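Local coordinates for probable leucine/isoleucine/valine-binding protein (Rhodopirellula baltica, PDB 4KV7) that probably binds leucine, isoleucine, valine or a related small ligand, as other members of the leucine-binding protein family do, at residues Val188-Tyr196 / Asp209-Pro217; Tyr226-Arg237 / Leu256-Ile267. The protein carries 1 engineered substitution. All coordinates share one frame; numbering follows the deposited sequence. Where two conformers were deposited one is given.

Interaction 1. Residues Val188-Tyr196 / Asp209-Pro217; sequences VSSLPHGRY and DLLMHQPLP
Asp209 OD2 accepts a hydrogen bond from a water 2.7 Å away, and the same water takes the backbone proton of Arg195 N at 2.8 Å, tying the carboxylate to strand 193-196. That strand is an edge of the seven-stranded sheet. Helix 204-211 follows it in a beta-alpha-beta crossover that passes over strand 159-164 to reach the parallel strand 219-223, and this contact brings together the chain entering the strand and the loop leaving the helix. The main side-chain meeting is between Pro192 and His213, which cross at about a right angle. Pro192 CG stands over one face of the imidazole, 3.5 Å from the ring centroid and only 12° off the normal, a clear CH-pi contact. His213 holds CG anti to its own N (chi1 -157°), which turns the ring broadside to the proline, while Ser190 O meets its edge near the ring plane, 3.0 Å from CE1. Putting an alanine in place of His213 would probably open a gap over Pro192 CG and leave the loop 213-217 less firmly seated against the chain at 190-192. On another side of the proline, CB touches Leu210 CD2 and Pro217 CG, both at 3.9 Å, so helix end and loop enclose it together. His193 turns away from this cluster to stack on Phe173 and to bond Thr163 through NE2. Gly194, having no side chain, lets the helix come close: Leu210 CD2 lies 4.0 Å from Gly194 N, and Asp209 CB is 4.3 Å from Gly194 CA.

Interaction 2. Residues Tyr226-Arg237 / Leu256-Ile267; sequences YEPCSKLIRMAR and LQRSLGDLANGI
Ile233 and Ile267 reach toward each other tip to tip, their CD1 methyls 3.5 Å apart, tighter than usual for two carbons. Leu260 crosses Ile233 at about a right angle and brings its CD1 to 3.7 Å from Ile233 CD1, so the isoleucine methyl meets both Ile267 and Leu260. The other branch of Leu260, CD2, runs along helix 226-238 toward its C-terminal end: it sits 3.5 Å from Ser230 O and lies over one face of the Arg234 guanidinium. One turn back, Leu256 CD1 packs on Cys229 CB at 4.1 Å. These contacts join two neighbouring helices on one face of the alpha/beta sheet, in the Rossmann-like lobe common to type I periplasmic binding proteins; the short axes cross at -43°, 9.4 Å apart at their closest. Arg234 is the polar counterpart at the rim. With CG anti to its carbonyl carbon (chi1 -77°) and the chain extended from CG to NE, it slides past Leu260 in the opposite direction and crosses Leu263 at about a right angle. Its NH2 then donates to Ser259 O at 2.9 Å in the carbonyl plane, though the bond is bent (143° at the hydrogen), and a water carries the same nitrogen on to Leu260 O. Two carbonyls at the C-terminal end of helix 253-260 are thus served by one guanidinium nitrogen. Arg237 repeats the theme on the next turn: NH1 approaches Leu263 O at 3.1 Å, nearly along the C=O axis, and a water links it to Asn265 O, while NH2 bonds Asn242 OD1.

Overall arrangement
Interactions 1 and 2 come in series along the chain, with centres about 19 Å apart in the same lobe. Interaction 1 includes the edge strand 193-196 of the seven-stranded mixed sheet, where the chain crosses to strand 219-223, and interaction 2 packs helices against that sheet. It pairs the next two helices along the chain, 226-238 and 253-260, which lead through strand 244-247 to strand 268-271. Helix 204-211 joins them: Leu207 packs on Leu232 and Ala236, making a continuous helical layer over the sheet. The two contacts also touch directly, Tyr196 CE2 lying 3.3 Å from Pro228 CG. Successive crossovers are thereby knitted into one lobe of the two-lobed binding-protein fold.

Interaction 1. Residues Val188-Tyr196 / Asp209-Pro217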
loop_
_atom_site.group_PDB
_atom_site.type_symbol
_atom_site.label_atom_id
_atom_site.label_comp_id
_atom_site.label_asym_id
_atom_site.label_seq_id
_atom_site.Cartn_x
_atom_site.Cartn_y
_atom_site.Cartn_z
ATOM N N VAL A 188 9.399 16.172 -19.699
ATOM C CA VAL A 188 8.666 14.962 -19.337
ATOM C C VAL A 188 8.630 13.948 -20.492
ATOM O O VAL A 188 8.682 12.744 -20.261
ATOM C CB VAL A 188 7.249 15.267 -18.781
ATOM C CG1 VAL A 188 6.359 15.872 -19.851
ATOM C CG2 VAL A 188 6.617 14.006 -18.199
ATOM N N SER A 189 8.591 14.438 -21.730
ATOM C CA SER A 189 8.509 13.558 -22.903
ATOM C C SER A 189 9.788 12.749 -23.137
ATOM O O SER A 189 9.787 11.788 -23.910
ATOM C CB SER A 189 8.187 14.368 -24.162
ATOM O OG SER A 189 9.244 15.264 -24.467
ATOM N N SER A 190 10.873 13.131 -22.469
ATOM C CA SER A 190 12.157 12.463 -22.660
ATOM C C SER A 190 12.271 11.154 -21.877
ATOM O O SER A 190 13.065 10.288 -22.227
ATOM C CB SER A 190 13.308 13.396 -22.279
ATOM O OG SER A 190 13.349 13.614 -20.881
ATOM N N LEU A 191 11.488 11.011 -20.815
ATOM C CA LEU A 191 11.611 9.834 -19.958
ATOM C C LEU A 191 11.096 8.569 -20.644
ATOM O O LEU A 191 10.063 8.597 -21.317
ATOM C CB LEU A 191 10.848 10.034 -18.647
ATOM C CG LEU A 191 11.535 10.828 -17.533
ATOM C CD1 LEU A 191 11.824 12.266 -17.931
ATOM C CD2 LEU A 191 10.674 10.798 -16.279
ATOM N N PRO A 192 11.802 7.443 -20.467
ATOM C CA PRO A 192 11.250 6.177 -20.968
ATOM C C PRO A 192 10.022 5.833 -20.145
ATOM O O PRO A 192 10.097 5.826 -18.923
ATOM C CB PRO A 192 12.363 5.160 -20.687
ATOM C CG PRO A 192 13.556 5.969 -20.207
ATOM C CD PRO A 192 13.017 7.243 -19.666
ATOM N N HIS A 193 8.903 5.561 -20.805
ATOM C CA HIS A 193 7.657 5.346 -20.092
ATOM C C HIS A 193 6.729 4.402 -20.852
ATOM O O HIS A 193 5.995 4.823 -21.746
ATOM C CB HIS A 193 6.959 6.681 -19.846
ATOM C CG HIS A 193 5.857 6.606 -18.835
ATOM N ND1 HIS A 193 4.993 7.652 -18.596
ATOM C CD2 HIS A 193 5.492 5.619 -17.979
ATOM C CE1 HIS A 193 4.138 7.312 -17.646
ATOM N NE2 HIS A 193 4.425 6.085 -17.249
ATOM N N GLY A 194 6.788 3.122 -20.504
ATOM C CA GLY A 194 5.892 2.125 -21.065
ATOM C C GLY A 194 4.688 1.964 -20.163
ATOM O O GLY A 194 4.832 2.029 -18.942
ATOM N N ARG A 195 3.507 1.760 -20.755
ATOM C CA ARG A 195 2.271 1.668 -19.973
ATOM C C ARG A 195 1.498 0.393 -20.267
ATOM O O ARG A 195 1.685 -0.229 -21.308
ATOM C CB ARG A 195 1.300 2.833 -20.239
ATOM C CG ARG A 195 1.822 4.180 -20.652
ATOM C CD ARG A 195 2.290 5.053 -19.517
ATOM N NE ARG A 195 1.537 5.147 -18.256
ATOM C CZ ARG A 195 0.928 6.256 -17.831
ATOM N NH1 ARG A 195 0.878 7.338 -18.597
ATOM N NH2 ARG A 195 0.378 6.298 -16.623
ATOM N N TYR A 196 0.606 0.029 -19.356
ATOM C CA TYR A 196 -0.323 -1.068 -19.591
ATOM C C TYR A 196 -1.668 -0.722 -18.959
ATOM O O TYR A 196 -1.734 0.044 -18.003
ATOM C CB TYR A 196 0.217 -2.382 -19.000
ATOM C CG TYR A 196 0.128 -2.396 -17.498
ATOM C CD1 TYR A 196 1.155 -1.889 -16.717
ATOM C CD2 TYR A 196 -1.007 -2.885 -16.858
ATOM C CE1 TYR A 196 1.060 -1.864 -15.336
ATOM C CE2 TYR A 196 -1.122 -2.853 -15.480
ATOM C CZ TYR A 196 -0.081 -2.344 -14.720
ATOM O OH TYR A 196 -0.189 -2.334 -13.344
ATOM N N ASP A 209 8.101 0.101 -26.023
ATOM C CA ASP A 209 8.449 1.506 -25.793
ATOM C C ASP A 209 9.743 1.651 -24.997
ATOM O O ASP A 209 10.575 2.496 -25.320
ATOM C CB ASP A 209 7.309 2.251 -25.091
ATOM C CG ASP A 209 6.170 2.592 -26.031
ATOM O OD1 ASP A 209 6.373 2.529 -27.259
ATOM O OD2 ASP A 209 5.073 2.930 -25.541
ATOM N N LEU A 210 9.924 0.835 -23.967
ATOM C CA LEU A 210 11.168 0.865 -23.214
ATOM C C LEU A 210 12.348 0.419 -24.071
ATOM O O LEU A 210 13.414 1.037 -24.044
ATOM C CB LEU A 210 11.062 -0.016 -21.977
ATOM C CG LEU A 210 10.060 0.474 -20.935
ATOM C CD1 LEU A 210 9.886 -0.596 -19.872
ATOM C CD2 LEU A 210 10.544 1.780 -20.328
ATOM N N LEU A 211 12.153 -0.637 -24.856
ATOM C CA LEU A 211 13.238 -1.231 -25.632
ATOM C C LEU A 211 13.754 -0.328 -26.745
ATOM O O LEU A 211 14.916 -0.431 -27.146
ATOM C CB LEU A 211 12.797 -2.575 -26.215
ATOM C CG LEU A 211 12.689 -3.696 -25.189
ATOM C CD1 LEU A 211 12.164 -4.972 -25.811
ATOM C CD2 LEU A 211 14.034 -3.918 -24.546
HETATM N N MSE A 212 12.899 0.554 -27.251
HETATM C CA MSE A 212 13.293 1.427 -28.352
HETATM C C MSE A 212 13.895 2.742 -27.856
HETATM O O MSE A 212 14.305 3.578 -28.656
HETATM C CB MSE A 212 12.102 1.721 -29.262
HETATM C CG MSE A 212 11.105 2.686 -28.651
HETATM SE SE MSE A 212 9.625 3.134 -29.827
HETATM C CE MSE A 212 9.978 1.905 -31.291
ATOM N N HIS A 213 13.944 2.931 -26.543
ATOM C CA HIS A 213 14.391 4.208 -25.995
ATOM C C HIS A 213 15.882 4.446 -26.195
ATOM O O HIS A 213 16.675 3.504 -26.168
ATOM C CB HIS A 213 14.063 4.299 -24.510
ATOM C CG HIS A 213 13.972 5.705 -24.005
ATOM N ND1 HIS A 213 12.805 6.436 -24.061
ATOM C CD2 HIS A 213 14.901 6.521 -23.453
ATOM C CE1 HIS A 213 13.016 7.637 -23.553
ATOM N NE2 HIS A 213 14.282 7.716 -23.182
ATOM N N GLN A 214 16.248 5.716 -26.395
ATOM C CA GLN A 214 17.641 6.151 -26.497
ATOM C C GLN A 214 17.980 7.094 -25.345
ATOM O O GLN A 214 17.491 8.228 -25.319
ATOM C CB GLN A 214 17.847 6.923 -27.799
ATOM C CG GLN A 214 17.202 6.301 -29.021
ATOM C CD GLN A 214 18.126 5.346 -29.739
ATOM O OE1 GLN A 214 18.797 4.525 -29.112
ATOM N NE2 GLN A 214 18.175 5.453 -31.062
ATOM N N PRO A 215 18.822 6.648 -24.394
ATOM C CA PRO A 215 19.490 5.346 -24.341
ATOM C C PRO A 215 18.575 4.273 -23.764
ATOM O O PRO A 215 17.533 4.589 -23.190
ATOM C CB PRO A 215 20.641 5.600 -23.369
ATOM C CG PRO A 215 20.071 6.576 -22.402
ATOM C CD PRO A 215 19.164 7.479 -23.221
ATOM N N LEU A 216 18.964 3.013 -23.917
ATOM C CA LEU A 216 18.226 1.907 -23.317
ATOM C C LEU A 216 18.247 2.046 -21.795
ATOM O O LEU A 216 19.299 2.313 -21.220
ATOM C CB LEU A 216 18.870 0.587 -23.731
ATOM C CG LEU A 216 18.218 -0.712 -23.266
ATOM C CD1 LEU A 216 16.907 -0.968 -24.014
ATOM C CD2 LEU A 216 19.175 -1.883 -23.422
ATOM N N PRO A 217 17.092 1.892 -21.137
ATOM C CA PRO A 217 17.105 2.052 -19.679
ATOM C C PRO A 217 17.966 1.006 -18.978
ATOM O O PRO A 217 17.972 -0.167 -19.372
ATOM C CB PRO A 217 15.636 1.863 -19.292
ATOM C CG PRO A 217 14.870 2.175 -20.523
ATOM C CD PRO A 217 15.730 1.687 -21.657
HETATM O O HOH W 1 3.339 2.166 -23.549
#

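Interaction 2. Residues Tyr226-Arg237 / Leu256-Ile267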
loop_
_atom_site.group_PDB
_atom_site.type_symbol
_atom_site.label_atom_id
_atom_site.label_comp_id
_atom_site.label_asym_id
_atom_site.label_seq_id
_atom_site.Cartn_x
_atom_site.Cartn_y
_atom_site.Cartn_z
ATOM N N TYR A 226 1.226 -6.964 -9.447
ATOM C CA TYR A 226 2.052 -8.150 -9.605
ATOM C C TYR A 226 1.849 -8.899 -10.912
ATOM O O TYR A 226 2.825 -9.364 -11.498
ATOM C CB TYR A 226 1.938 -9.094 -8.403
ATOM C CG TYR A 226 0.529 -9.517 -8.060
ATOM C CD1 TYR A 226 -0.239 -8.769 -7.166
ATOM C CD2 TYR A 226 -0.024 -10.676 -8.592
ATOM C CE1 TYR A 226 -1.529 -9.153 -6.833
ATOM C CE2 TYR A 226 -1.313 -11.064 -8.260
ATOM C CZ TYR A 226 -2.058 -10.301 -7.377
ATOM O OH TYR A 226 -3.334 -10.640 -7.025
ATOM N N GLU A 227 0.613 -9.051 -11.384
ATOM C CA GLU A 227 0.394 -9.823 -12.609
ATOM C C GLU A 227 1.064 -9.196 -13.848
ATOM O O GLU A 227 1.880 -9.855 -14.504
ATOM C CB GLU A 227 -1.089 -10.124 -12.878
ATOM C CG GLU A 227 -1.237 -11.049 -14.083
ATOM C CD GLU A 227 -2.614 -11.049 -14.748
ATOM O OE1 GLU A 227 -3.363 -10.052 -14.622
ATOM O OE2 GLU A 227 -2.904 -12.038 -15.451
ATOM N N PRO A 228 0.727 -7.938 -14.181
ATOM C CA PRO A 228 1.370 -7.357 -15.358
ATOM C C PRO A 228 2.864 -7.144 -15.152
ATOM O O PRO A 228 3.615 -7.275 -16.120
ATOM C CB PRO A 228 0.625 -6.029 -15.556
ATOM C CG PRO A 228 0.048 -5.713 -14.230
ATOM C CD PRO A 228 -0.293 -7.031 -13.623
ATOM N N CYS A 229 3.306 -6.838 -13.936
ATOM C CA CYS A 229 4.737 -6.672 -13.707
ATOM C C CYS A 229 5.494 -7.980 -13.900
ATOM O O CYS A 229 6.592 -7.993 -14.473
ATOM C CB CYS A 229 5.000 -6.068 -12.332
ATOM S SG CYS A 229 4.524 -4.322 -12.241
ATOM N N SER A 230 4.904 -9.090 -13.466
ATOM C CA SER A 230 5.528 -10.392 -13.664
ATOM C C SER A 230 5.654 -10.709 -15.142
ATOM O O SER A 230 6.689 -11.200 -15.602
ATOM C CB SER A 230 4.720 -11.499 -12.995
ATOM O OG SER A 230 4.751 -11.374 -11.594
ATOM N N LYS A 231 4.592 -10.452 -15.898
ATOM C CA LYS A 231 4.621 -10.702 -17.325
ATOM C C LYS A 231 5.646 -9.825 -18.036
ATOM O O LYS A 231 6.353 -10.279 -18.922
ATOM C CB LYS A 231 3.237 -10.502 -17.933
ATOM C CG LYS A 231 3.211 -10.804 -19.415
ATOM C CD LYS A 231 1.816 -10.918 -19.960
ATOM C CE LYS A 231 1.842 -11.067 -21.463
ATOM N NZ LYS A 231 0.472 -10.951 -22.016
ATOM N N LEU A 232 5.715 -8.560 -17.650
ATOM C CA LEU A 232 6.690 -7.643 -18.218
ATOM C C LEU A 232 8.115 -8.164 -17.997
ATOM O O LEU A 232 8.929 -8.178 -18.917
ATOM C CB LEU A 232 6.489 -6.255 -17.604
ATOM C CG LEU A 232 7.318 -5.071 -18.117
ATOM C CD1 LEU A 232 8.734 -5.087 -17.572
ATOM C CD2 LEU A 232 7.316 -4.983 -19.636
ATOM N N ILE A 233 8.418 -8.576 -16.772
ATOM C CA ILE A 233 9.752 -9.076 -16.458
ATOM C C ILE A 233 10.093 -10.340 -17.241
ATOM O O ILE A 233 11.199 -10.462 -17.781
ATOM C CB ILE A 233 9.927 -9.285 -14.958
ATOM C CG1 ILE A 233 9.976 -7.916 -14.276
ATOM C CG2 ILE A 233 11.204 -10.075 -14.666
ATOM C CD1 ILE A 233 9.778 -7.967 -12.787
ATOM N N ARG A 234 9.143 -11.269 -17.336
ATOM C CA ARG A 234 9.355 -12.480 -18.121
ATOM C C ARG A 234 9.633 -12.138 -19.576
ATOM O O ARG A 234 10.544 -12.691 -20.193
ATOM C CB ARG A 234 8.133 -13.401 -18.049
ATOM C CG ARG A 234 8.016 -14.181 -16.756
ATOM C CD ARG A 234 6.984 -15.297 -16.858
ATOM N NE ARG A 234 6.799 -15.974 -15.576
ATOM C CZ ARG A 234 7.553 -16.978 -15.140
ATOM N NH1 ARG A 234 8.553 -17.442 -15.883
ATOM N NH2 ARG A 234 7.305 -17.524 -13.954
HETATM N N MSE A 235 8.834 -11.230 -20.125
HETATM C CA MSE A 235 8.968 -10.851 -21.527
HETATM C C MSE A 235 10.228 -10.057 -21.811
HETATM O O MSE A 235 10.841 -10.209 -22.868
HETATM C CB MSE A 235 7.745 -10.070 -21.982
HETATM C CG MSE A 235 6.529 -10.944 -22.123
HETATM SE SE MSE A 235 5.069 -10.052 -23.032
HETATM C CE MSE A 235 6.057 -8.762 -24.028
ATOM N N ALA A 236 10.609 -9.202 -20.874
ATOM C CA ALA A 236 11.856 -8.464 -21.006
ATOM C C ALA A 236 13.011 -9.445 -21.151
ATOM O O ALA A 236 13.821 -9.326 -22.065
ATOM C CB ALA A 236 12.062 -7.572 -19.796
ATOM N N ARG A 237 13.072 -10.427 -20.256
ATOM C CA ARG A 237 14.180 -11.374 -20.266
ATOM C C ARG A 237 14.177 -12.231 -21.545
ATOM O O ARG A 237 15.238 -12.586 -22.063
ATOM C CB ARG A 237 14.201 -12.211 -18.972
ATOM C CG ARG A 237 14.239 -11.358 -17.679
ATOM C CD ARG A 237 14.795 -12.120 -16.466
ATOM N NE ARG A 237 14.428 -11.504 -15.187
ATOM C CZ ARG A 237 15.097 -10.510 -14.605
ATOM N NH1 ARG A 237 14.686 -10.023 -13.441
ATOM N NH2 ARG A 237 16.175 -9.999 -15.184
ATOM N N LEU A 256 4.622 -11.056 -6.383
ATOM C CA LEU A 256 5.537 -10.963 -7.507
ATOM C C LEU A 256 6.566 -12.085 -7.463
ATOM O O LEU A 256 6.827 -12.752 -8.473
ATOM C CB LEU A 256 6.237 -9.608 -7.467
ATOM C CG LEU A 256 7.224 -9.317 -8.596
ATOM C CD1 LEU A 256 6.509 -9.072 -9.918
ATOM C CD2 LEU A 256 8.086 -8.125 -8.236
ATOM N N GLN A 257 7.138 -12.326 -6.286
ATOM C CA GLN A 257 8.136 -13.375 -6.132
ATOM C C GLN A 257 7.531 -14.753 -6.386
ATOM O O GLN A 257 8.156 -15.608 -7.014
ATOM C CB GLN A 257 8.788 -13.322 -4.747
ATOM C CG GLN A 257 9.813 -14.436 -4.543
ATOM C CD GLN A 257 10.685 -14.236 -3.322
ATOM O OE1 GLN A 257 10.270 -13.619 -2.339
ATOM N NE2 GLN A 257 11.909 -14.757 -3.380
ATOM N N ARG A 258 6.310 -14.969 -5.905
ATOM C CA ARG A 258 5.627 -16.242 -6.093
ATOM C C ARG A 258 5.388 -16.515 -7.576
ATOM O O ARG A 258 5.543 -17.644 -8.038
ATOM C CB ARG A 258 4.303 -16.251 -5.320
ATOM C CG ARG A 258 3.531 -17.553 -5.324
ATOM C CD ARG A 258 2.234 -17.385 -4.529
ATOM N NE ARG A 258 2.365 -16.341 -3.509
ATOM C CZ ARG A 258 1.584 -15.266 -3.421
ATOM N NH1 ARG A 258 0.596 -15.081 -4.290
ATOM N NH2 ARG A 258 1.789 -14.375 -2.462
ATOM N N SER A 259 5.015 -15.484 -8.324
ATOM C CA SER A 259 4.739 -15.647 -9.746
ATOM C C SER A 259 6.007 -15.892 -10.555
ATOM O O SER A 259 6.021 -16.721 -11.466
ATOM C CB SER A 259 4.010 -14.415 -10.286
ATOM O OG SER A 259 3.807 -14.547 -11.687
ATOM N N LEU A 260 7.071 -15.169 -10.224
ATOM C CA LEU A 260 8.288 -15.200 -11.030
ATOM C C LEU A 260 9.292 -16.269 -10.642
ATOM O O LEU A 260 10.123 -16.661 -11.464
ATOM C CB LEU A 260 8.990 -13.846 -10.979
ATOM C CG LEU A 260 8.358 -12.741 -11.813
ATOM C CD1 LEU A 260 9.060 -11.425 -11.528
ATOM C CD2 LEU A 260 8.435 -13.084 -13.287
ATOM N N GLY A 261 9.234 -16.732 -9.395
ATOM C CA GLY A 261 10.221 -17.675 -8.897
ATOM C C GLY A 261 11.634 -17.130 -9.009
ATOM O O GLY A 261 11.900 -15.999 -8.599
ATOM N N ASP A 262 12.533 -17.922 -9.589
ATOM C CA ASP A 262 13.935 -17.532 -9.763
ATOM C C ASP A 262 14.112 -16.221 -10.532
ATOM O O ASP A 262 15.117 -15.530 -10.375
ATOM C CB ASP A 262 14.713 -18.647 -10.477
ATOM C CG ASP A 262 14.762 -19.932 -9.676
ATOM O OD1 ASP A 262 14.759 -19.853 -8.430
ATOM O OD2 ASP A 262 14.805 -21.019 -10.292
ATOM N N LEU A 263 13.129 -15.880 -11.357
ATOM C CA LEU A 263 13.225 -14.702 -12.206
ATOM C C LEU A 263 13.064 -13.415 -11.398
ATOM O O LEU A 263 13.323 -12.321 -11.901
ATOM C CB LEU A 263 12.180 -14.754 -13.324
ATOM C CG LEU A 263 12.445 -15.656 -14.537
ATOM C CD1 LEU A 263 12.654 -17.118 -14.159
ATOM C CD2 LEU A 263 11.312 -15.526 -15.545
ATOM N N ALA A 264 12.629 -13.544 -10.146
ATOM C CA ALA A 264 12.494 -12.391 -9.258
ATOM C C ALA A 264 13.794 -12.085 -8.522
ATOM O O ALA A 264 13.915 -11.035 -7.893
ATOM C CB ALA A 264 11.357 -12.602 -8.263
ATOM N N ASN A 265 14.753 -13.004 -8.591
ATOM C CA ASN A 265 16.037 -12.830 -7.920
ATOM C C ASN A 265 16.741 -11.576 -8.421
ATOM O O ASN A 265 17.039 -11.449 -9.612
ATOM C CB ASN A 265 16.921 -14.063 -8.141
ATOM C CG ASN A 265 18.055 -14.169 -7.131
ATOM O OD1 ASN A 265 18.468 -13.181 -6.528
ATOM N ND2 ASN A 265 18.571 -15.382 -6.951
ATOM N N GLY A 266 16.990 -10.640 -7.511
ATOM C CA GLY A 266 17.675 -9.414 -7.873
ATOM C C GLY A 266 16.771 -8.197 -7.964
ATOM O O GLY A 266 17.260 -7.069 -8.015
ATOM N N ILE A 267 15.460 -8.411 -7.979
ATOM C CA ILE A 267 14.520 -7.296 -8.001
ATOM C C ILE A 267 14.547 -6.561 -6.665
ATOM O O ILE A 267 14.604 -7.185 -5.604
ATOM C CB ILE A 267 13.089 -7.783 -8.292
ATOM C CG1 ILE A 267 13.010 -8.355 -9.708
ATOM C CG2 ILE A 267 12.087 -6.655 -8.139
ATOM C CD1 ILE A 267 11.666 -8.961 -10.025
HETATM O O HOH W 2 4.873 -15.512 -14.209
HETATM O O HOH W 3 9.788 -18.793 -13.017
HETATM O O HOH W 4 16.729 -9.293 -11.520
#